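Local coordinates for penicillin-binding protein PbpB (PDB 6KGU) that builds cross-linked peptidoglycan for the mycobacterial cell wall from lipid intermediates, and binds beta-lactam antibiotics at its transpeptidase domain, at residues L195-N199 against D200-Y204; Q444-R447 against A448-Q451; G527-A530 against A531-F534; H535-A538 against G539-Q543. All blocks are in the same frame, centred on the assembly; numbering follows the deposited sequence.

Contact 1 of 4, residues L195-N199 against D200-Y204; sequences LTLDN and DIQFY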
ATOM      1  N   LEU A 195       2.071   5.320  17.917  1.00 31.07           N
ATOM      2  CA  LEU A 195       1.769   4.960  16.537  1.00 30.73           C
ATOM      3  C   LEU A 195       1.198   3.544  16.451  1.00 32.72           C
ATOM      4  O   LEU A 195       1.372   2.721  17.352  1.00 28.78           O
ATOM      5  CB  LEU A 195       3.021   5.059  15.661  1.00 26.99           C
ATOM      6  CG  LEU A 195       3.723   6.425  15.710  1.00 33.00           C
ATOM      7  CD1 LEU A 195       4.961   6.448  14.840  1.00 29.16           C
ATOM      8  CD2 LEU A 195       2.751   7.528  15.280  1.00 28.58           C
ATOM      9  N   THR A 196       0.523   3.262  15.334  1.00 28.96           N
ATOM     10  CA  THR A 196       0.120   1.892  15.033  1.00 28.24           C
ATOM     11  C   THR A 196       1.291   1.015  14.595  1.00 33.04           C
ATOM     12  O   THR A 196       1.130  -0.211  14.542  1.00 27.61           O
ATOM     13  CB  THR A 196      -0.955   1.890  13.940  1.00 31.54           C
ATOM     14  OG1 THR A 196      -0.452   2.558  12.773  1.00 31.52           O
ATOM     15  CG2 THR A 196      -2.213   2.608  14.413  1.00 25.90           C
ATOM     16  N   LEU A 197       2.437   1.619  14.246  1.00 31.06           N
ATOM     17  CA  LEU A 197       3.599   0.864  13.790  1.00 28.96           C
ATOM     18  C   LEU A 197       4.028  -0.181  14.810  1.00 32.73           C
ATOM     19  O   LEU A 197       3.953   0.031  16.023  1.00 34.53           O
ATOM     20  CB  LEU A 197       4.797   1.790  13.519  1.00 25.65           C
ATOM     21  CG  LEU A 197       4.695   2.839  12.405  1.00 29.07           C
ATOM     22  CD1 LEU A 197       6.022   3.611  12.264  1.00 27.11           C
ATOM     23  CD2 LEU A 197       4.284   2.211  11.052  1.00 24.52           C
ATOM     24  N   ASP A 198       4.495  -1.309  14.298  1.00 27.69           N
ATOM     25  CA  ASP A 198       5.202  -2.314  15.075  1.00 31.86           C
ATOM     26  C   ASP A 198       6.657  -2.247  14.631  1.00 31.56           C
ATOM     27  O   ASP A 198       6.974  -2.597  13.491  1.00 31.52           O
ATOM     28  CB  ASP A 198       4.585  -3.693  14.844  1.00 30.30           C
ATOM     29  CG  ASP A 198       5.286  -4.798  15.615  1.00 37.48           C
ATOM     30  OD1 ASP A 198       6.526  -4.825  15.647  1.00 36.41           O
ATOM     31  OD2 ASP A 198       4.580  -5.651  16.178  1.00 36.99           O
ATOM     32  N   ASN A 199       7.539  -1.817  15.542  1.00 35.32           N
ATOM     33  CA  ASN A 199       8.929  -1.560  15.176  1.00 31.69           C
ATOM     34  C   ASN A 199       9.620  -2.804  14.645  1.00 33.77           C
ATOM     35  O   ASN A 199      10.478  -2.692  13.770  1.00 30.79           O
ATOM     36  CB  ASN A 199       9.696  -0.987  16.367  1.00 32.10           C
ATOM     37  CG  ASN A 199       9.436   0.509  16.558  1.00 40.97           C
ATOM     38  OD1 ASN A 199       8.718   1.131  15.766  1.00 36.07           O
ATOM     39  ND2 ASN A 199      10.018   1.088  17.601  1.00 34.77           N
ATOM     40  N   ASP A 200       9.258  -3.992  15.139  1.00 32.25           N
ATOM     41  CA  ASP A 200       9.856  -5.216  14.618  1.00 34.38           C
ATOM     42  C   ASP A 200       9.437  -5.449  13.171  1.00 31.58           C
ATOM     43  O   ASP A 200      10.269  -5.746  12.309  1.00 30.93           O
ATOM     44  CB  ASP A 200       9.459  -6.419  15.478  1.00 38.71           C
ATOM     45  CG  ASP A 200       9.884  -6.271  16.936  1.00 48.41           C
ATOM     46  OD1 ASP A 200      10.927  -5.625  17.207  1.00 40.22           O
ATOM     47  OD2 ASP A 200       9.175  -6.819  17.806  1.00 55.18           O
ATOM     48  N   ILE A 201       8.146  -5.330  12.890  1.00 29.69           N
ATOM     49  CA  ILE A 201       7.686  -5.466  11.514  1.00 28.02           C
ATOM     50  C   ILE A 201       8.285  -4.362  10.648  1.00 31.14           C
ATOM     51  O   ILE A 201       8.837  -4.626   9.571  1.00 28.04           O
ATOM     52  CB  ILE A 201       6.149  -5.486  11.466  1.00 30.86           C
ATOM     53  CG1 ILE A 201       5.641  -6.697  12.265  1.00 29.30           C
ATOM     54  CG2 ILE A 201       5.672  -5.491  10.017  1.00 29.55           C
ATOM     55  CD1 ILE A 201       4.117  -6.773  12.467  1.00 29.39           C
ATOM     56  N   GLN A 202       8.243  -3.115  11.135  1.00 27.06           N
ATOM     57  CA  GLN A 202       8.797  -2.003  10.367  1.00 22.94           C
ATOM     58  C   GLN A 202      10.260  -2.241  10.033  1.00 24.79           C
ATOM     59  O   GLN A 202      10.682  -2.041   8.895  1.00 27.77           O
ATOM     60  CB  GLN A 202       8.636  -0.685  11.135  1.00 28.02           C
ATOM     61  CG  GLN A 202       9.343   0.509  10.475  1.00 23.20           C
ATOM     62  CD  GLN A 202       8.554   1.068   9.311  1.00 29.71           C
ATOM     63  OE1 GLN A 202       7.343   0.898   9.254  1.00 26.05           O
ATOM     64  NE2 GLN A 202       9.233   1.759   8.382  1.00 26.23           N
ATOM     65  N   PHE A 203      11.054  -2.676  11.022  1.00 29.28           N
ATOM     66  CA  PHE A 203      12.481  -2.861  10.789  1.00 27.16           C
ATOM     67  C   PHE A 203      12.726  -3.905   9.707  1.00 26.50           C
ATOM     68  O   PHE A 203      13.562  -3.709   8.813  1.00 25.91           O
ATOM     69  CB  PHE A 203      13.195  -3.258  12.093  1.00 30.94           C
ATOM     70  CG  PHE A 203      14.686  -3.392  11.940  1.00 34.05           C
ATOM     71  CD1 PHE A 203      15.469  -2.282  11.647  1.00 38.05           C
ATOM     72  CD2 PHE A 203      15.304  -4.619  12.087  1.00 43.29           C
ATOM     73  CE1 PHE A 203      16.842  -2.391  11.504  1.00 46.23           C
ATOM     74  CE2 PHE A 203      16.681  -4.737  11.947  1.00 45.50           C
ATOM     75  CZ  PHE A 203      17.452  -3.624  11.654  1.00 38.13           C
ATOM     76  N   TYR A 204      12.004  -5.028   9.770  1.00 26.32           N
ATOM     77  CA  TYR A 204      12.200  -6.075   8.765  1.00 27.22           C
ATOM     78  C   TYR A 204      11.749  -5.591   7.390  1.00 29.33           C
ATOM     79  O   TYR A 204      12.453  -5.767   6.388  1.00 29.78           O
ATOM     80  CB  TYR A 204      11.430  -7.339   9.166  1.00 25.73           C
ATOM     81  CG  TYR A 204      11.700  -8.522   8.266  1.00 24.57           C
ATOM     82  CD1 TYR A 204      12.818  -9.328   8.460  1.00 28.68           C
ATOM     83  CD2 TYR A 204      10.837  -8.839   7.234  1.00 29.34           C
ATOM     84  CE1 TYR A 204      13.082 -10.415   7.624  1.00 32.02           C
ATOM     85  CE2 TYR A 204      11.079  -9.922   6.399  1.00 31.81           C
ATOM     86  CZ  TYR A 204      12.207 -10.703   6.597  1.00 35.70           C
ATOM     87  OH  TYR A 204      12.434 -11.771   5.756  1.00 39.05           O
TER

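Contact 2 of 4, residues Q444-R447 against A448-Q451; sequences QMLR and AVVQ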
ATOM      1  N   GLN A 444     -10.400 -15.853  -2.676  1.00 29.85           N
ATOM      2  CA  GLN A 444     -10.095 -17.187  -3.184  1.00 31.25           C
ATOM      3  C   GLN A 444      -9.631 -17.127  -4.632  1.00 32.08           C
ATOM      4  O   GLN A 444      -8.654 -17.789  -5.003  1.00 32.08           O
ATOM      5  CB  GLN A 444     -11.318 -18.101  -3.041  1.00 33.53           C
ATOM      6  CG  GLN A 444     -11.570 -18.550  -1.605  1.00 37.48           C
ATOM      7  CD  GLN A 444     -10.409 -19.368  -1.029  1.00 36.15           C
ATOM      8  OE1 GLN A 444      -9.830 -20.217  -1.705  1.00 41.29           O
ATOM      9  NE2 GLN A 444     -10.066 -19.096   0.209  1.00 34.18           N
ATOM     10  N   MET A 445     -10.314 -16.328  -5.463  1.00 26.35           N
ATOM     11  CA  MET A 445      -9.916 -16.163  -6.858  1.00 34.44           C
ATOM     12  C   MET A 445      -8.476 -15.692  -6.975  1.00 28.61           C
ATOM     13  O   MET A 445      -7.716 -16.193  -7.805  1.00 30.33           O
ATOM     14  CB  MET A 445     -10.834 -15.158  -7.569  1.00 30.78           C
ATOM     15  CG  MET A 445     -11.987 -15.752  -8.340  1.00 40.93           C
ATOM     16  SD  MET A 445     -12.644 -14.620  -9.592  1.00 38.75           S
ATOM     17  CE  MET A 445     -13.027 -13.182  -8.591  1.00 39.38           C
ATOM     18  N   LEU A 446      -8.097 -14.687  -6.187  1.00 29.37           N
ATOM     19  CA  LEU A 446      -6.754 -14.130  -6.307  1.00 31.07           C
ATOM     20  C   LEU A 446      -5.676 -15.079  -5.778  1.00 30.52           C
ATOM     21  O   LEU A 446      -4.486 -14.774  -5.921  1.00 27.32           O
ATOM     22  CB  LEU A 446      -6.687 -12.768  -5.590  1.00 27.88           C
ATOM     23  CG  LEU A 446      -7.545 -11.656  -6.216  1.00 34.28           C
ATOM     24  CD1 LEU A 446      -7.416 -10.349  -5.436  1.00 32.23           C
ATOM     25  CD2 LEU A 446      -7.178 -11.443  -7.688  1.00 28.62           C
ATOM     26  N   ARG A 447      -6.056 -16.221  -5.201  1.00 25.20           N
ATOM     27  CA  ARG A 447      -5.084 -17.291  -4.969  1.00 31.60           C
ATOM     28  C   ARG A 447      -4.506 -17.807  -6.280  1.00 34.71           C
ATOM     29  O   ARG A 447      -3.372 -18.298  -6.313  1.00 29.78           O
ATOM     30  CB  ARG A 447      -5.720 -18.457  -4.200  1.00 30.03           C
ATOM     31  CG  ARG A 447      -6.048 -18.160  -2.742  1.00 29.34           C
ATOM     32  CD  ARG A 447      -6.772 -19.351  -2.094  1.00 35.16           C
ATOM     33  NE  ARG A 447      -5.945 -20.554  -2.048  1.00 33.06           N
ATOM     34  CZ  ARG A 447      -6.399 -21.776  -1.758  1.00 37.98           C
ATOM     35  NH1 ARG A 447      -7.688 -21.984  -1.480  1.00 33.77           N
ATOM     36  NH2 ARG A 447      -5.563 -22.797  -1.743  1.00 38.00           N
ATOM     37  N   ALA A 448      -5.271 -17.703  -7.372  1.00 26.61           N
ATOM     38  CA  ALA A 448      -4.784 -18.179  -8.663  1.00 29.87           C
ATOM     39  C   ALA A 448      -3.546 -17.419  -9.125  1.00 30.95           C
ATOM     40  O   ALA A 448      -2.707 -17.975  -9.845  1.00 29.66           O
ATOM     41  CB  ALA A 448      -5.892 -18.057  -9.711  1.00 32.56           C
ATOM     42  N   VAL A 449      -3.412 -16.153  -8.722  1.00 27.78           N
ATOM     43  CA  VAL A 449      -2.279 -15.346  -9.157  1.00 25.02           C
ATOM     44  C   VAL A 449      -0.962 -15.946  -8.675  1.00 30.01           C
ATOM     45  O   VAL A 449       0.052 -15.894  -9.382  1.00 30.28           O
ATOM     46  CB  VAL A 449      -2.463 -13.896  -8.667  1.00 28.68           C
ATOM     47  CG1 VAL A 449      -1.138 -13.108  -8.754  1.00 30.78           C
ATOM     48  CG2 VAL A 449      -3.584 -13.198  -9.466  1.00 26.57           C
ATOM     49  N   VAL A 450      -0.951 -16.550  -7.487  1.00 28.64           N
ATOM     50  CA  VAL A 450       0.288 -17.086  -6.929  1.00 33.80           C
ATOM     51  C   VAL A 450       0.401 -18.587  -7.143  1.00 36.12           C
ATOM     52  O   VAL A 450       1.323 -19.216  -6.611  1.00 32.66           O
ATOM     53  CB  VAL A 450       0.433 -16.737  -5.438  1.00 30.80           C
ATOM     54  CG1 VAL A 450       0.323 -15.229  -5.239  1.00 36.71           C
ATOM     55  CG2 VAL A 450      -0.618 -17.474  -4.612  1.00 30.00           C
ATOM     56  N   GLN A 451      -0.497 -19.177  -7.926  1.00 31.01           N
ATOM     57  CA  GLN A 451      -0.458 -20.611  -8.158  1.00 33.75           C
ATOM     58  C   GLN A 451       0.567 -20.967  -9.222  1.00 34.31           C
ATOM     59  O   GLN A 451       0.643 -20.340 -10.284  1.00 35.45           O
ATOM     60  CB  GLN A 451      -1.833 -21.131  -8.572  1.00 34.83           C
ATOM     61  CG  GLN A 451      -1.837 -22.603  -9.003  1.00 41.32           C
ATOM     62  CD  GLN A 451      -3.243 -23.157  -9.106  1.00 35.62           C
ATOM     63  OE1 GLN A 451      -3.915 -23.348  -8.095  1.00 40.42           O
ATOM     64  NE2 GLN A 451      -3.704 -23.386 -10.326  1.00 34.74           N
TER

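Contact 3 of 4, residues G527-A530 against A531-F534; sequences GHSA and APLF. With CO (cobalt (II) ion), chain D.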
ATOM      1  N   GLY A 527      13.660 -10.361 -14.923  1.00 38.84           N
ATOM      2  CA  GLY A 527      12.244 -10.062 -14.855  1.00 35.64           C
ATOM      3  C   GLY A 527      11.984  -8.703 -14.235  1.00 35.12           C
ATOM      4  O   GLY A 527      12.886  -7.870 -14.170  1.00 29.88           O
ATOM      5  N   HIS A 528      10.763  -8.463 -13.767  0.85 34.39           N
ATOM      6  CA  HIS A 528      10.381  -7.140 -13.277  0.85 35.67           C
ATOM      7  C   HIS A 528       9.307  -7.268 -12.205  0.85 38.18           C
ATOM      8  O   HIS A 528       8.365  -6.474 -12.160  0.85 47.13           O
ATOM      9  CB  HIS A 528       9.848  -6.244 -14.405  0.85 29.68           C
ATOM     10  CG  HIS A 528      10.750  -6.134 -15.595  0.85 47.86           C
ATOM     11  ND1 HIS A 528      11.909  -5.383 -15.591  0.85 49.74           N
ATOM     12  CD2 HIS A 528      10.652  -6.669 -16.836  0.85 48.33           C
ATOM     13  CE1 HIS A 528      12.490  -5.468 -16.777  0.85 44.14           C
ATOM     14  NE2 HIS A 528      11.748  -6.243 -17.549  0.85 56.21           N
ATOM     15  N   SER A 529       9.396  -8.287 -11.370  1.00 30.68           N
ATOM     16  CA  SER A 529       8.297  -8.637 -10.487  1.00 32.11           C
ATOM     17  C   SER A 529       8.617  -8.233  -9.056  1.00 33.86           C
ATOM     18  O   SER A 529       9.775  -8.266  -8.631  1.00 32.97           O
ATOM     19  CB  SER A 529       7.994 -10.137 -10.562  1.00 32.26           C
ATOM     20  OG  SER A 529       6.973 -10.476  -9.638  1.00 32.64           O
ATOM     21  N   ALA A 530       7.576  -7.813  -8.337  1.00 32.34           N
ATOM     22  CA  ALA A 530       7.621  -7.594  -6.906  1.00 29.83           C
ATOM     23  C   ALA A 530       7.156  -8.808  -6.124  1.00 33.28           C
ATOM     24  O   ALA A 530       7.184  -8.779  -4.890  1.00 31.57           O
ATOM     25  CB  ALA A 530       6.761  -6.388  -6.519  1.00 31.67           C
ATOM     26  N   ALA A 531       6.703  -9.855  -6.810  1.00 32.21           N
ATOM     27  CA  ALA A 531       6.231 -11.052  -6.120  1.00 31.02           C
ATOM     28  C   ALA A 531       7.236 -11.617  -5.111  1.00 25.12           C
ATOM     29  O   ALA A 531       6.806 -11.968  -4.003  1.00 29.37           O
ATOM     30  CB  ALA A 531       5.811 -12.104  -7.163  1.00 29.35           C
ATOM     31  N   PRO A 532       8.548 -11.682  -5.376  1.00 29.95           N
ATOM     32  CA  PRO A 532       9.461 -12.217  -4.344  1.00 31.76           C
ATOM     33  C   PRO A 532       9.498 -11.399  -3.078  1.00 29.08           C
ATOM     34  O   PRO A 532       9.700 -11.972  -2.001  1.00 29.99           O
ATOM     35  CB  PRO A 532      10.828 -12.227  -5.044  1.00 32.70           C
ATOM     36  CG  PRO A 532      10.500 -12.280  -6.508  1.00 35.77           C
ATOM     37  CD  PRO A 532       9.259 -11.445  -6.647  1.00 28.82           C
ATOM     38  N   LEU A 533       9.303 -10.075  -3.157  1.00 27.69           N
ATOM     39  CA  LEU A 533       9.315  -9.279  -1.936  1.00 28.13           C
ATOM     40  C   LEU A 533       8.071  -9.555  -1.098  1.00 29.65           C
ATOM     41  O   LEU A 533       8.137  -9.602   0.140  1.00 29.95           O
ATOM     42  CB  LEU A 533       9.441  -7.797  -2.278  1.00 30.30           C
ATOM     43  CG  LEU A 533       9.440  -6.801  -1.124  1.00 34.05           C
ATOM     44  CD1 LEU A 533      10.463  -7.186  -0.051  1.00 27.67           C
ATOM     45  CD2 LEU A 533       9.744  -5.411  -1.679  1.00 28.15           C
ATOM     46  N   PHE A 534       6.931  -9.754  -1.753  1.00 26.33           N
ATOM     47  CA  PHE A 534       5.745 -10.165  -1.011  1.00 29.47           C
ATOM     48  C   PHE A 534       5.964 -11.527  -0.360  1.00 25.54           C
ATOM     49  O   PHE A 534       5.578 -11.738   0.792  1.00 27.20           O
ATOM     50  CB  PHE A 534       4.525 -10.200  -1.937  1.00 24.85           C
ATOM     51  CG  PHE A 534       3.287 -10.782  -1.280  1.00 27.69           C
ATOM     52  CD1 PHE A 534       3.043 -12.156  -1.317  1.00 27.39           C
ATOM     53  CD2 PHE A 534       2.367  -9.948  -0.629  1.00 26.45           C
ATOM     54  CE1 PHE A 534       1.905 -12.698  -0.702  1.00 26.63           C
ATOM     55  CE2 PHE A 534       1.217 -10.473  -0.024  1.00 24.44           C
ATOM     56  CZ  PHE A 534       0.995 -11.860  -0.060  1.00 26.26           C
TER
HETATM   57 CO    CO D 703      13.151  -7.040 -19.124  1.00 98.31          CO
HETATM   58  O   HOH W   1      14.448  -8.995 -18.236  1.00 55.30           O

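Contact 4 of 4, residues H535-A538 against G539-Q543; sequences HNIA and GWLMQ. With CO (cobalt (II) ion), chain C.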
ATOM      1  N   HIS A 535       6.544 -12.467  -1.109  1.00 24.26           N
ATOM      2  CA  HIS A 535       6.889 -13.790  -0.587  1.00 28.60           C
ATOM      3  C   HIS A 535       7.677 -13.695   0.715  1.00 26.89           C
ATOM      4  O   HIS A 535       7.311 -14.311   1.727  1.00 30.60           O
ATOM      5  CB  HIS A 535       7.710 -14.544  -1.636  1.00 31.85           C
ATOM      6  CG  HIS A 535       8.171 -15.892  -1.188  1.00 31.09           C
ATOM      7  ND1 HIS A 535       7.403 -17.021  -1.341  1.00 34.25           N
ATOM      8  CD2 HIS A 535       9.324 -16.297  -0.602  1.00 33.52           C
ATOM      9  CE1 HIS A 535       8.054 -18.065  -0.859  1.00 34.41           C
ATOM     10  NE2 HIS A 535       9.224 -17.652  -0.411  1.00 33.48           N
ATOM     11  N   ASN A 536       8.761 -12.912   0.695  1.00 26.99           N
ATOM     12  CA  ASN A 536       9.629 -12.768   1.860  0.69 27.99           C
ATOM     13  C   ASN A 536       8.875 -12.191   3.051  1.00 28.47           C
ATOM     14  O   ASN A 536       8.945 -12.714   4.164  1.00 30.11           O
ATOM     15  CB  ASN A 536      10.815 -11.864   1.515  0.69 31.15           C
ATOM     16  CG  ASN A 536      11.740 -12.480   0.495  0.69 31.27           C
ATOM     17  OD1 ASN A 536      11.674 -13.677   0.236  0.69 33.81           O
ATOM     18  ND2 ASN A 536      12.622 -11.664  -0.084  0.69 32.91           N
ATOM     19  N   ILE A 537       8.162 -11.084   2.836  1.00 27.51           N
ATOM     20  CA  ILE A 537       7.500 -10.404   3.949  1.00 25.93           C
ATOM     21  C   ILE A 537       6.347 -11.243   4.489  1.00 28.98           C
ATOM     22  O   ILE A 537       6.220 -11.445   5.699  1.00 26.66           O
ATOM     23  CB  ILE A 537       7.016  -9.006   3.527  1.00 30.11           C
ATOM     24  CG1 ILE A 537       8.215  -8.088   3.252  1.00 29.32           C
ATOM     25  CG2 ILE A 537       6.080  -8.400   4.601  1.00 19.94           C
ATOM     26  CD1 ILE A 537       7.860  -6.846   2.484  1.00 30.24           C
ATOM     27  N   ALA A 538       5.469 -11.710   3.604  1.00 28.97           N
ATOM     28  CA  ALA A 538       4.298 -12.442   4.073  1.00 32.78           C
ATOM     29  C   ALA A 538       4.708 -13.751   4.738  1.00 29.71           C
ATOM     30  O   ALA A 538       4.109 -14.154   5.739  1.00 29.16           O
ATOM     31  CB  ALA A 538       3.332 -12.703   2.914  1.00 26.33           C
ATOM     32  N   GLY A 539       5.725 -14.420   4.192  1.00 28.04           N
ATOM     33  CA  GLY A 539       6.202 -15.651   4.801  1.00 27.43           C
ATOM     34  C   GLY A 539       6.793 -15.420   6.176  1.00 29.97           C
ATOM     35  O   GLY A 539       6.568 -16.202   7.101  1.00 33.57           O
ATOM     36  N   TRP A 540       7.548 -14.336   6.332  1.00 29.18           N
ATOM     37  CA  TRP A 540       8.130 -14.012   7.629  1.00 30.63           C
ATOM     38  C   TRP A 540       7.052 -13.639   8.645  1.00 35.64           C
ATOM     39  O   TRP A 540       7.167 -13.968   9.834  1.00 29.62           O
ATOM     40  CB  TRP A 540       9.148 -12.878   7.472  1.00 29.52           C
ATOM     41  CG  TRP A 540       9.772 -12.434   8.760  1.00 31.15           C
ATOM     42  CD1 TRP A 540      10.804 -13.043   9.433  1.00 32.92           C
ATOM     43  CD2 TRP A 540       9.438 -11.268   9.517  1.00 30.81           C
ATOM     44  NE1 TRP A 540      11.114 -12.329  10.562  1.00 30.47           N
ATOM     45  CE2 TRP A 540      10.287 -11.241  10.642  1.00 27.27           C
ATOM     46  CE3 TRP A 540       8.489 -10.249   9.363  1.00 31.85           C
ATOM     47  CZ2 TRP A 540      10.216 -10.242  11.600  1.00 26.92           C
ATOM     48  CZ3 TRP A 540       8.430  -9.247  10.317  1.00 28.33           C
ATOM     49  CH2 TRP A 540       9.283  -9.253  11.419  1.00 31.97           C
ATOM     50  N   LEU A 541       6.000 -12.944   8.201  1.00 27.82           N
ATOM     51  CA  LEU A 541       4.919 -12.618   9.122  1.00 26.80           C
ATOM     52  C   LEU A 541       4.204 -13.876   9.597  1.00 34.36           C
ATOM     53  O   LEU A 541       3.756 -13.933  10.748  1.00 35.91           O
ATOM     54  CB  LEU A 541       3.920 -11.658   8.462  1.00 31.52           C
ATOM     55  CG  LEU A 541       4.398 -10.215   8.212  1.00 30.16           C
ATOM     56  CD1 LEU A 541       3.444  -9.452   7.292  1.00 27.20           C
ATOM     57  CD2 LEU A 541       4.562  -9.474   9.537  1.00 29.72           C
ATOM     58  N   MET A 542       4.083 -14.889   8.733  1.00 27.51           N
ATOM     59  CA  MET A 542       3.431 -16.120   9.161  1.00 35.55           C
ATOM     60  C   MET A 542       4.296 -16.862  10.169  1.00 37.98           C
ATOM     61  O   MET A 542       3.808 -17.302  11.214  1.00 38.20           O
ATOM     62  CB  MET A 542       3.118 -17.009   7.957  1.00 33.27           C
ATOM     63  CG  MET A 542       2.180 -16.372   6.943  1.00 32.11           C
ATOM     64  SD  MET A 542       0.524 -16.073   7.555  1.00 34.62           S
ATOM     65  CE  MET A 542       0.596 -14.437   8.257  1.00 23.25           C
ATOM     66  N   GLN A 543       5.595 -16.979   9.886  1.00 34.97           N
ATOM     67  CA  GLN A 543       6.475 -17.746  10.763  1.00 39.20           C
ATOM     68  C   GLN A 543       6.582 -17.094  12.133  1.00 40.05           C
ATOM     69  O   GLN A 543       6.468 -17.764  13.166  1.00 52.47           O
ATOM     70  CB  GLN A 543       7.857 -17.902  10.120  1.00 38.41           C
ATOM     71  CG  GLN A 543       7.795 -18.635   8.760  1.00 49.13           C
ATOM     72  CD  GLN A 543       9.120 -18.608   7.988  1.00 64.65           C
ATOM     73  OE1 GLN A 543      10.099 -18.028   8.443  1.00 61.18           O
ATOM     74  NE2 GLN A 543       9.146 -19.242   6.824  1.00 58.15           N
TER
HETATM   75 CO    CO C 702      10.786 -18.590   0.732  0.62 29.85          CO
HETATM   76  O   HOH W   2      11.937 -16.773   1.119  0.78 38.76           O
HETATM   77  O   HOH W   3      11.048 -17.032   2.153  0.91 37.36           O
HETATM   78  O   HOH W   4       9.770 -18.899   2.252  0.99 40.08           O
HETATM   79  O   HOH W   5       9.265 -20.058   1.119  0.76 38.35           O

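Contact 1 of 4, residues L195-N199 against D200-Y204
Asp198 points its carboxylate away from its own backbone N (chi1 179°), beside the carbonyl carbon, which folds OD1 over the first turn of the helix that follows, within bonding distance of the amides of Asp200 and Ile201. The firmer of the two bonds runs from Ile201 N to Asp198 OD1, 3.2 Å and nearly straight, with the amide reaching the oxygen from well above the carboxylate plane. Asp200 N lies nearer to OD1, at 2.9 Å, but its bond is bent and weak. Asp198 is thus the N-cap of helix 199-216, a place that suits a short acidic side chain: it accepts from amides that the helix itself cannot serve. The partial positive charge at the helix start probably favours its negative charge, though the carboxylate of Asp200, OD2 4.0 Å from Asp198 OD1, would work against this. Gln202 N meets Asp198 O at 2.7 Å, and Phe203 N repeats the pattern on Asn199 O at 2.8 Å. The side chain of Ile201 crosses that of Asp198 at about a right angle, Ile201 CG1 resting 3.9 Å from Asp198 CG. Leu197 CD2 reaches Gln202 OE1 at 3.8 Å, while Gln202 NE2 is hydrogen-bonded to Met236 O on strand 233-238. Asn199 ND2 is hydrogen-bonded to Asp27 OD2, and Asp200 OD2 has a long, weak ion pair with Arg544.

Contact 2 of 4, residues Q444-R447 against A448-Q451
Val449 leans back on Leu446, the residue one turn before it. From the backbone outward, Val449 CB sits 3.5 Å from Leu446 O. With CG1 swung away from the backbone N (chi1 164°), CG2 is left beside that N, on the side of Leu446, and stays 4.0 Å from Leu446 O. The same methyl makes a loose apolar contact with the leucine side chain, Val449 CG2 to Leu446 CD2 at 4.4 Å. The side chain as a whole also touches Lys475. A branched apolar residue suits the place because it can meet both Leu446 and Lys475 and brings no polar group of its own. The backbone beneath it turns tightly as helix 436-445 passes into the loop beyond, each amide reaching back three residues in the pattern of a 3-10 turn. Ala448 N meets Met445 O at 2.9 Å and Val450 N meets Arg447 O at 3.2 Å, while the bond between them, from Val449 N to Leu446 O, is weak. Ala448, small enough to lie close over Met445 O, packs on Thr318. On the more open flank, the chain of Arg447 bends at its third torsion (63°), and NH1 donates a hydrogen bond to Gln444 OE1 at 2.8 Å, in the plane of both groups. Lys475 belongs to a sequence that fits the KTG motif of transpeptidases, and the side chain of Val449 is about 9 Å from that of Ser269, the probable acyl-ester residue. The contact therefore presents hydrocarbon toward Lys475, while the polar Arg447-Gln444 pair keeps to the other flank.

Contact 3 of 4, residues G527-A530 against A531-F534
An ST turn opens helix 531-544, the long C-terminal helix laid against the antiparallel sheet of the transpeptidase domain. With chi1 at 177°, Ser529 holds OG beside its carbonyl carbon, from where it accepts a hydrogen bond from Ala531 N, OG to N 2.9 Å. The methyl of Ala531 lies close by, Ala531 CB to Ser529 OG 3.2 Å, which a small residue allows. Next, Ala530 O takes two amides of the first turn: Phe534 N at 3.3 Å, nearly straight, and Leu533 N at 3.0 Å over a bent, weak bond. Pro532 suits the first turn, since a helix asks for no amide hydrogen there; Pro532 CD sits 3.4 Å from Ala530 C. The methyl of Ala530 turns to the sheet, on Ile513, Leu515, Ile496 and Phe498. Before the turn, His528 binds a cobalt ion through NE2 at 2.3 Å, with a water molecule as a further ligand, while its ND1 is hydrogen-bonded to Pro518 O. Aztreonam, bound as its opened form, is about 8 Å from the side chain of Ser529. Serine supplies here an acceptor for an amide that the helix leaves without a carbonyl of its own. The carbonyl partner at ND1 implies that this nitrogen carries the proton, which leaves NE2 with the lone pair that the metal uses.

Contact 4 of 4, residues H535-A538 against G539-Q543
Regular alpha-helical contacts between successive turns make up this part of helix 531-544, in the middle and towards the end of the C-terminal helix. Four amides reach back four residues, Gly539 N to His535 O, Trp540 N to Asn536 O, Leu541 N to Ile537 O and Met542 N to Ala538 O, all between 2.9 and 3.1 Å. Ile537 and Leu541 lie side by side and point the same way, Ile537 CG2 to Leu541 CD1 3.9 Å, so two branched apolar residues form one ridge. A first torsion of 178° sets Trp540 CG on the side of its carbonyl carbon, which leads the indole away from the preceding turn; Ile537 O is left at the ring edge, near its plane. His535, on a more open side, binds a cobalt ion through NE2 at 2.2 Å, and its ND1 is bonded to Gly466 O. Ala538, with only a methyl, lets the helix come close to Ile511 and Met472. The Ile537-Leu541 ridge fits between strand 509-516, through Ile511 and Tyr509, and helix 199-216, through Val205 and Ile201, while Trp540 stacks its ring on that of Tyr204 from the same helix.

In the fold
Following the chain, contact 1 comes first, where strand 192-195 of the mixed sheet gives way to helix 199-216. Contact 2 lies much later, where helix 436-445 passes into a turn. Contact 3 leads from the loop after strand 509-516 into helix 531-544, which lies on the antiparallel sheet, and contact 4 follows directly along that helix. All four are local and in series: none encloses or crosses another, and none closes a long loop. Contacts 1 and 4 do meet in space, joining helix 199-216 to helix 531-544. Contact 2 touches none of the others; its nearest atoms come within about 5 Å of contact 3 but stay about 17 Å from contact 1. Contacts 2 and 3 lie toward the bound aztreonam.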